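Local coordinates for endoglucanase (Humicola insolens, PDB 1DYS), which hydrolyses internal beta-1,4-glucosidic linkages of cellulose and related beta-glucans as a family 6 glycoside hydrolase, at residues Gly313-Gln318 against Gly323-Gly328; Ser218-Tyr223 against Val307-Gly312; Asp22-Ala27 against Ala333-Leu338. All blocks are in the same frame, centred on the assembly; numbering follows the deposited sequence.

Contact 1: residues Gly313-Gln318 against Gly323-Gly328; sequences GESDGQ and GAPAAG
Ser315 grips segment 323-328 through both its side chain and its backbone. Its OG donates to Pro325 O at 2.7 Å, coming from above the carbonyl plane, 38° out of it, while its own O receives Gly328 N at 2.8 Å in a nearly straight bond (172° at the hydrogen). The same hydroxyl accepts Gly317 N, 3.0 Å from OG, which makes 315-317 an ST turn, and Asn284 ND2 is a further partner. With OG opposite the backbone N (chi1 -178°), the hydroxyl lies between its own turn and the Pro325 carbonyl. Putting an alanine here removes the hydroxyl that serves Pro325 O and Gly317 N, and the ST turn would probably lose its hold on the opposite segment. Weaker CA-H...O contacts flank these bonds: Ala327 CA lies 3.3 Å from Ser315 O, and Gln318 CA 3.4 Å from Ala324 O. Packing completes the contact, with Ala324 CB against Gly317 O (3.5 Å), Pro325 CG 3.8 Å from Ser315 CB, and Gln318 CG against the 325-326 peptide, 3.4 Å from Ala326 N. Gln318 N also bonds to Gln318 OE1 of the second subunit. Both segments belong to the loop between strand 303-307 and helix 332-340, and Glu314, probably a substrate-binding residue, forms a salt bridge to Lys20 on helix 15-29.

Contact 2: residues Ser218-Tyr223 against Val307-Gly312; sequences SNVSNY and VWVKPG
Val309 meets Val220 just beyond the end of strand 303-307, where segment 307-312 first touches segment 218-223. The two side chains cross at about a right angle, and their CG1 methyls come closest, at 3.6 Å. A second methyl pair, Val220 CG2 and Val309 CG2, lies 4.0 Å apart, so each valine meets the other with both branches. In Val309, CG1 stands opposite the backbone N (chi1 -174°), which carries that methyl toward Val220 CG1. The backbone around this residue is pinned independently: its N bonds to Asp266 OD1, and its O receives the indole NE1 of Trp52, a probable substrate-binding residue whose side chain also packs on Val220. Strands 215-218, 262-266 and 303-307 are consecutive parallel neighbours in the distorted beta/alpha barrel of family 6, and the contact joins the loops that leave the C-terminal ends of the first and last of them. The 218-223 loop turns through a type II beta turn from Asn219 to Asn222, closed by Asn222 N to Asn219 O at 2.9 Å; Ser221 sits at its third position with a positive phi of 68°. Next along the second segment, Lys310 lays its aliphatic chain alongside that turn, CB lying 3.7 Å from Ser221 CA. The bend at chi2 (72°) keeps CD near the serine hydroxyl, 3.9 Å from Ser221 OG, before the chain leads away. Lys310 is itself a probable substrate-binding residue, and its NZ is held beyond the segment by a salt bridge to Asp316 and a hydrogen bond to Glu314 O.

Contact 3: residues Asp22-Ala27 against Ala333-Leu338; sequences DQTRQA and AYAQML
Thr24 and Ala27 of helix 15-29 pack on Ala335 and Gln336 of helix 332-340 in a helix-helix crossing. The two short axes pass 9.4 Å apart at -72°, a steep crossing that confines the touching side chains to a small patch. Thr24 is its centre and points both branches across: OG1 lies 3.4 Å from Ala335 CB, and CG2 rests 3.6 Å from Gln336 CG. Placing CG2 opposite the backbone N (chi1 -42° for OG1) lets the methyl meet the glutamine chain while the hydroxyl sits over the alanine. The side chains of Thr24 and Gln336 run antiparallel alongside one another, and the extended glutamine carries its amide to Ala27, whose CB is 3.6 Å from Gln336 NE2. Asp332, at the start of helix 332-340, bonds through OD1 to Thr24 OG1 across the crossing and through OD2 to Gln336 NE2 of its own helix, while Gln336 OE1 receives Arg31 NH1. Around the crossing, Val40 of helix 34-46 and Trp330, in the loop before helix 332-340, also touch Thr24, while Tyr334, Met337 and Leu338 of helix 332-340 lean on Ala288 of strand 288-289.

The second segments of contacts 2, 1 and 3 follow one another along the chain, from the loop after strand 303-307 (contact 2) through the long loop of contact 1 into the helix of contact 3. Contacts 1 and 2, with centres about 15 Å apart, meet at the substrate-binding region: Asp316 OD1 lies 3.1 Å from Lys310 NZ in a salt bridge. This ties together segments bearing Glu314, Lys310 and Asn222, all probable substrate-binding residues. Contact 3 stands farther back, with the side chains of Ala335 and Glu314 about 9 Å apart. It nevertheless touches both others: Ala335 CB is 4.0 Å from Gly313 CA, and Tyr334 OH is 3.3 Å from Tyr223 CE2.

Contact 1: residues Gly313-Gln318 against Gly323-Gly328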
loop_
_atom_site.group_PDB
_atom_site.type_symbol
_atom_site.label_atom_id
_atom_site.label_comp_id
_atom_site.label_asym_id
_atom_site.label_seq_id
_atom_site.Cartn_x
_atom_site.Cartn_y
_atom_site.Cartn_z
ATOM N N GLY A 313 -3.160 -15.627 5.455
ATOM C CA GLY A 313 -4.001 -15.625 4.260
ATOM C C GLY A 313 -3.889 -14.230 3.619
ATOM O O GLY A 313 -4.036 -14.102 2.402
ATOM N N GLU A 314 -3.545 -13.217 4.411
ATOM C CA GLU A 314 -3.254 -11.894 3.818
ATOM C C GLU A 314 -1.817 -11.911 3.304
ATOM O O GLU A 314 -0.933 -12.245 4.068
ATOM C CB GLU A 314 -3.346 -10.825 4.941
ATOM C CG GLU A 314 -4.790 -10.516 5.271
ATOM C CD GLU A 314 -5.083 -9.398 6.240
ATOM O OE1 GLU A 314 -4.132 -8.708 6.660
ATOM O OE2 GLU A 314 -6.262 -9.199 6.619
ATOM N N SER A 315 -1.570 -11.616 2.037
ATOM C CA SER A 315 -0.231 -11.704 1.495
ATOM C C SER A 315 0.758 -10.773 2.180
ATOM O O SER A 315 0.434 -9.669 2.609
ATOM C CB SER A 315 -0.293 -11.408 0.002
ATOM O OG SER A 315 0.955 -11.503 -0.647
ATOM N N ASP A 316 1.994 -11.246 2.206
ATOM C CA ASP A 316 3.105 -10.446 2.668
ATOM C C ASP A 316 3.621 -9.499 1.556
ATOM O O ASP A 316 4.379 -8.587 1.868
ATOM C CB ASP A 316 4.266 -11.328 3.114
ATOM C CG ASP A 316 3.890 -12.165 4.335
ATOM O OD1 ASP A 316 3.234 -11.597 5.224
ATOM O OD2 ASP A 316 4.287 -13.351 4.294
ATOM N N GLY A 317 3.298 -9.858 0.308
ATOM C CA GLY A 317 3.798 -9.094 -0.857
ATOM C C GLY A 317 3.741 -10.017 -2.073
ATOM O O GLY A 317 3.455 -11.211 -1.920
ATOM N N GLN A 318 4.088 -9.534 -3.261
ATOM C CA GLN A 318 4.040 -10.329 -4.480
ATOM C C GLN A 318 5.351 -11.097 -4.624
ATOM O O GLN A 318 6.217 -10.759 -5.423
ATOM C CB GLN A 318 3.804 -9.433 -5.693
ATOM C CG GLN A 318 2.633 -8.506 -5.569
ATOM C CD GLN A 318 2.450 -7.601 -6.787
ATOM O OE1 GLN A 318 2.756 -6.432 -6.615
ATOM N NE2 GLN A 318 1.997 -8.294 -7.821
ATOM N N GLY A 323 1.542 -16.870 -7.424
ATOM C CA GLY A 323 0.183 -16.359 -7.323
ATOM C C GLY A 323 -0.020 -15.325 -6.240
ATOM O O GLY A 323 -1.113 -14.761 -6.099
ATOM N N ALA A 324 1.031 -14.991 -5.492
ATOM C CA ALA A 324 0.928 -13.995 -4.444
ATOM C C ALA A 324 0.608 -12.584 -4.892
ATOM O O ALA A 324 1.317 -11.944 -5.695
ATOM C CB ALA A 324 2.274 -13.979 -3.705
ATOM N N PRO A 325 -0.453 -12.020 -4.312
ATOM C CA PRO A 325 -0.871 -10.645 -4.507
ATOM C C PRO A 325 -0.098 -9.624 -3.712
ATOM O O PRO A 325 0.771 -10.085 -2.957
ATOM C CB PRO A 325 -2.363 -10.638 -4.084
ATOM C CG PRO A 325 -2.424 -11.772 -3.091
ATOM C CD PRO A 325 -1.319 -12.764 -3.359
ATOM N N ALA A 326 -0.233 -8.304 -3.792
ATOM C CA ALA A 326 0.457 -7.311 -2.990
ATOM C C ALA A 326 0.238 -7.403 -1.495
ATOM O O ALA A 326 -0.791 -8.001 -1.117
ATOM C CB ALA A 326 -0.037 -5.926 -3.496
ATOM N N ALA A 327 1.062 -6.839 -0.616
ATOM C CA ALA A 327 0.929 -6.936 0.815
ATOM C C ALA A 327 -0.466 -6.535 1.264
ATOM O O ALA A 327 -1.023 -5.505 0.893
ATOM C CB ALA A 327 1.953 -6.107 1.586
ATOM N N GLY A 328 -1.045 -7.362 2.109
ATOM C CA GLY A 328 -2.351 -7.199 2.682
ATOM C C GLY A 328 -3.486 -7.736 1.814
ATOM O O GLY A 328 -4.579 -7.791 2.355
#

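Contact 2: residues Ser218-Tyr223 against Val307-Gly312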
loop_
_atom_site.group_PDB
_atom_site.type_symbol
_atom_site.label_atom_id
_atom_site.label_comp_id
_atom_site.label_asym_id
_atom_site.label_seq_id
_atom_site.Cartn_x
_atom_site.Cartn_y
_atom_site.Cartn_z
ATOM N N SER A 218 6.753 -10.947 19.773
ATOM C CA SER A 218 7.754 -11.493 18.848
ATOM C C SER A 218 7.089 -12.454 17.877
ATOM O O SER A 218 5.972 -12.930 18.096
ATOM C CB SER A 218 8.883 -12.166 19.619
ATOM O OG SER A 218 8.414 -13.395 20.161
ATOM N N ASN A 219 7.812 -12.688 16.774
ATOM C CA ASN A 219 7.383 -13.566 15.698
ATOM C C ASN A 219 6.204 -12.988 14.920
ATOM O O ASN A 219 5.575 -13.779 14.162
ATOM C CB ASN A 219 7.019 -14.979 16.205
ATOM C CG ASN A 219 7.303 -16.090 15.194
ATOM O OD1 ASN A 219 8.377 -16.015 14.597
ATOM N ND2 ASN A 219 6.366 -17.032 15.094
ATOM N N VAL A 220 5.859 -11.713 15.111
ATOM C CA VAL A 220 4.709 -11.158 14.390
ATOM C C VAL A 220 5.042 -11.158 12.905
ATOM O O VAL A 220 6.058 -10.699 12.413
ATOM C CB VAL A 220 4.360 -9.737 14.867
ATOM C CG1 VAL A 220 3.235 -9.208 13.965
ATOM C CG2 VAL A 220 3.997 -9.791 16.345
ATOM N N SER A 221 4.164 -11.783 12.124
ATOM C CA SER A 221 4.290 -12.012 10.710
ATOM C C SER A 221 5.392 -12.991 10.349
ATOM O O SER A 221 5.598 -13.115 9.147
ATOM C CB SER A 221 4.517 -10.734 9.889
ATOM O OG SER A 221 3.600 -9.728 10.358
ATOM N N ASN A 222 6.000 -13.640 11.325
ATOM C CA ASN A 222 7.082 -14.571 11.030
ATOM C C ASN A 222 6.495 -15.979 11.199
ATOM O O ASN A 222 5.298 -16.177 11.194
ATOM C CB ASN A 222 8.381 -14.328 11.791
ATOM C CG ASN A 222 9.579 -14.598 10.925
ATOM O OD1 ASN A 222 9.906 -15.759 10.687
ATOM N ND2 ASN A 222 10.254 -13.556 10.418
ATOM N N TYR A 223 7.408 -16.938 11.103
ATOM C CA TYR A 223 7.045 -18.342 11.009
ATOM C C TYR A 223 7.815 -19.234 11.977
ATOM O O TYR A 223 7.732 -20.473 11.824
ATOM C CB TYR A 223 7.397 -18.770 9.575
ATOM C CG TYR A 223 6.869 -17.905 8.452
ATOM C CD1 TYR A 223 7.583 -16.788 7.995
ATOM C CD2 TYR A 223 5.633 -18.189 7.873
ATOM C CE1 TYR A 223 7.060 -15.999 6.983
ATOM C CE2 TYR A 223 5.121 -17.406 6.845
ATOM C CZ TYR A 223 5.851 -16.315 6.428
ATOM O OH TYR A 223 5.389 -15.550 5.375
ATOM N N VAL A 307 -0.507 -15.902 20.802
ATOM C CA VAL A 307 -1.579 -15.214 20.108
ATOM C C VAL A 307 -1.423 -15.362 18.594
ATOM O O VAL A 307 -0.446 -15.970 18.093
ATOM C CB VAL A 307 -1.587 -13.687 20.462
ATOM C CG1 VAL A 307 -1.908 -13.494 21.943
ATOM C CG2 VAL A 307 -0.221 -13.106 20.088
ATOM N N TRP A 308 -2.413 -14.948 17.811
ATOM C CA TRP A 308 -2.280 -14.763 16.364
ATOM C C TRP A 308 -2.347 -13.240 16.100
ATOM O O TRP A 308 -3.306 -12.555 16.504
ATOM C CB TRP A 308 -3.325 -15.438 15.500
ATOM C CG TRP A 308 -3.308 -16.923 15.422
ATOM C CD1 TRP A 308 -2.582 -17.779 16.175
ATOM C CD2 TRP A 308 -4.058 -17.703 14.487
ATOM N NE1 TRP A 308 -2.823 -19.090 15.766
ATOM C CE2 TRP A 308 -3.728 -19.055 14.750
ATOM C CE3 TRP A 308 -4.971 -17.394 13.465
ATOM C CZ2 TRP A 308 -4.340 -20.078 14.010
ATOM C CZ3 TRP A 308 -5.560 -18.408 12.747
ATOM C CH2 TRP A 308 -5.212 -19.742 13.014
ATOM N N VAL A 309 -1.284 -12.745 15.443
ATOM C CA VAL A 309 -1.257 -11.296 15.167
ATOM C C VAL A 309 -1.375 -11.097 13.661
ATOM O O VAL A 309 -2.324 -10.490 13.222
ATOM C CB VAL A 309 0.047 -10.723 15.740
ATOM C CG1 VAL A 309 0.015 -9.201 15.598
ATOM C CG2 VAL A 309 0.270 -11.109 17.199
ATOM N N LYS A 310 -0.408 -11.610 12.853
ATOM C CA LYS A 310 -0.604 -11.489 11.407
ATOM C C LYS A 310 -1.794 -12.330 10.994
ATOM O O LYS A 310 -1.911 -13.497 11.406
ATOM C CB LYS A 310 0.634 -12.111 10.744
ATOM C CG LYS A 310 0.560 -12.432 9.272
ATOM C CD LYS A 310 0.577 -11.185 8.393
ATOM C CE LYS A 310 0.203 -11.643 6.981
ATOM N NZ LYS A 310 0.430 -10.494 6.019
ATOM N N PRO A 311 -2.642 -11.833 10.152
ATOM C CA PRO A 311 -3.795 -12.604 9.631
ATOM C C PRO A 311 -3.349 -13.540 8.519
ATOM O O PRO A 311 -3.171 -13.052 7.393
ATOM C CB PRO A 311 -4.824 -11.593 9.115
ATOM C CG PRO A 311 -4.311 -10.307 9.767
ATOM C CD PRO A 311 -2.790 -10.445 9.722
ATOM N N GLY A 312 -3.109 -14.820 8.770
ATOM C CA GLY A 312 -2.605 -15.731 7.769
ATOM C C GLY A 312 -3.651 -15.896 6.662
ATOM O O GLY A 312 -4.801 -16.237 6.948
#

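Contact 3: residues Asp22-Ala27 against Ala333-Leu338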
loop_
_atom_site.group_PDB
_atom_site.type_symbol
_atom_site.label_atom_id
_atom_site.label_comp_id
_atom_site.label_asym_id
_atom_site.label_seq_id
_atom_site.Cartn_x
_atom_site.Cartn_y
_atom_site.Cartn_z
ATOM N N ASP A 22 -14.172 -16.664 4.734
ATOM C CA ASP A 22 -15.330 -17.323 4.098
ATOM C C ASP A 22 -14.980 -17.795 2.697
ATOM O O ASP A 22 -15.379 -18.890 2.272
ATOM C CB ASP A 22 -16.564 -16.425 4.079
ATOM C CG ASP A 22 -17.806 -17.242 4.382
ATOM O OD1 ASP A 22 -17.807 -17.856 5.469
ATOM O OD2 ASP A 22 -18.739 -17.266 3.537
ATOM N N GLN A 23 -14.167 -17.027 1.949
ATOM C CA GLN A 23 -13.741 -17.470 0.625
ATOM C C GLN A 23 -13.032 -18.809 0.725
ATOM O O GLN A 23 -13.242 -19.712 -0.097
ATOM C CB GLN A 23 -12.784 -16.441 -0.001
ATOM C CG GLN A 23 -12.281 -16.879 -1.371
ATOM C CD GLN A 23 -11.555 -15.775 -2.115
ATOM O OE1 GLN A 23 -11.124 -15.990 -3.255
ATOM N NE2 GLN A 23 -11.401 -14.601 -1.526
ATOM N N THR A 24 -12.192 -18.971 1.769
ATOM C CA THR A 24 -11.446 -20.218 1.929
ATOM C C THR A 24 -12.375 -21.374 2.232
ATOM O O THR A 24 -12.240 -22.473 1.708
ATOM C CB THR A 24 -10.366 -20.089 3.042
ATOM O OG1 THR A 24 -9.737 -18.800 2.885
ATOM C CG2 THR A 24 -9.302 -21.154 2.923
ATOM N N ARG A 25 -13.289 -21.152 3.160
ATOM C CA ARG A 25 -14.298 -22.130 3.515
ATOM C C ARG A 25 -15.118 -22.475 2.277
ATOM O O ARG A 25 -15.236 -23.681 2.068
ATOM C CB ARG A 25 -15.269 -21.584 4.565
ATOM C CG ARG A 25 -15.872 -22.722 5.395
ATOM C CD ARG A 25 -16.926 -22.042 6.331
ATOM N NE ARG A 25 -17.949 -21.624 5.364
ATOM C CZ ARG A 25 -18.829 -22.549 4.951
ATOM N NH1 ARG A 25 -18.899 -23.793 5.406
ATOM N NH2 ARG A 25 -19.643 -22.120 4.018
ATOM N N GLN A 26 -15.561 -21.483 1.505
ATOM C CA GLN A 26 -16.242 -21.836 0.248
ATOM C C GLN A 26 -15.381 -22.661 -0.696
ATOM O O GLN A 26 -15.871 -23.623 -1.321
ATOM C CB GLN A 26 -16.638 -20.526 -0.469
ATOM C CG GLN A 26 -17.746 -19.778 0.286
ATOM C CD GLN A 26 -17.902 -18.355 -0.197
ATOM O OE1 GLN A 26 -18.491 -17.475 0.434
ATOM N NE2 GLN A 26 -17.358 -18.017 -1.361
ATOM N N ALA A 27 -14.091 -22.367 -0.868
ATOM C CA ALA A 27 -13.211 -23.100 -1.773
ATOM C C ALA A 27 -13.091 -24.563 -1.390
ATOM O O ALA A 27 -13.238 -25.476 -2.221
ATOM C CB ALA A 27 -11.833 -22.443 -1.857
ATOM N N ALA A 333 -5.115 -19.304 -1.992
ATOM C CA ALA A 333 -4.413 -20.580 -2.018
ATOM C C ALA A 333 -3.488 -20.736 -0.788
ATOM O O ALA A 333 -3.237 -21.854 -0.351
ATOM C CB ALA A 333 -3.588 -20.669 -3.299
ATOM N N TYR A 334 -2.969 -19.596 -0.345
ATOM C CA TYR A 334 -2.120 -19.639 0.845
ATOM C C TYR A 334 -2.960 -19.966 2.081
ATOM O O TYR A 334 -2.476 -20.755 2.905
ATOM C CB TYR A 334 -1.346 -18.336 0.958
ATOM C CG TYR A 334 -0.181 -18.397 1.906
ATOM C CD1 TYR A 334 -0.415 -18.273 3.273
ATOM C CD2 TYR A 334 1.122 -18.552 1.495
ATOM C CE1 TYR A 334 0.625 -18.310 4.192
ATOM C CE2 TYR A 334 2.178 -18.585 2.376
ATOM C CZ TYR A 334 1.913 -18.461 3.734
ATOM O OH TYR A 334 2.958 -18.517 4.616
ATOM N N ALA A 335 -4.135 -19.345 2.173
ATOM C CA ALA A 335 -5.060 -19.639 3.251
ATOM C C ALA A 335 -5.487 -21.114 3.230
ATOM O O ALA A 335 -5.470 -21.749 4.294
ATOM C CB ALA A 335 -6.303 -18.772 3.175
ATOM N N GLN A 336 -5.708 -21.693 2.071
ATOM C CA GLN A 336 -6.004 -23.135 1.989
ATOM C C GLN A 336 -4.818 -23.929 2.488
ATOM O O GLN A 336 -4.953 -24.865 3.300
ATOM C CB GLN A 336 -6.399 -23.502 0.534
ATOM C CG GLN A 336 -7.729 -22.882 0.133
ATOM C CD GLN A 336 -8.007 -23.196 -1.331
ATOM O OE1 GLN A 336 -7.926 -24.387 -1.681
ATOM N NE2 GLN A 336 -8.287 -22.190 -2.136
ATOM N N MET A 337 -3.578 -23.591 2.134
ATOM C CA MET A 337 -2.387 -24.258 2.603
ATOM C C MET A 337 -2.250 -24.219 4.119
ATOM O O MET A 337 -1.969 -25.204 4.828
ATOM C CB MET A 337 -1.126 -23.719 1.911
ATOM C CG MET A 337 0.165 -24.200 2.559
ATOM S SD MET A 337 1.635 -23.192 2.247
ATOM C CE MET A 337 1.147 -21.753 3.220
ATOM N N LEU A 338 -2.496 -23.023 4.704
ATOM C CA LEU A 338 -2.364 -22.908 6.156
ATOM C C LEU A 338 -3.404 -23.833 6.835
ATOM O O LEU A 338 -3.110 -24.328 7.922
ATOM C CB LEU A 338 -2.591 -21.486 6.651
ATOM C CG LEU A 338 -1.485 -20.466 6.268
ATOM C CD1 LEU A 338 -2.045 -19.081 6.560
ATOM C CD2 LEU A 338 -0.163 -20.742 6.943
#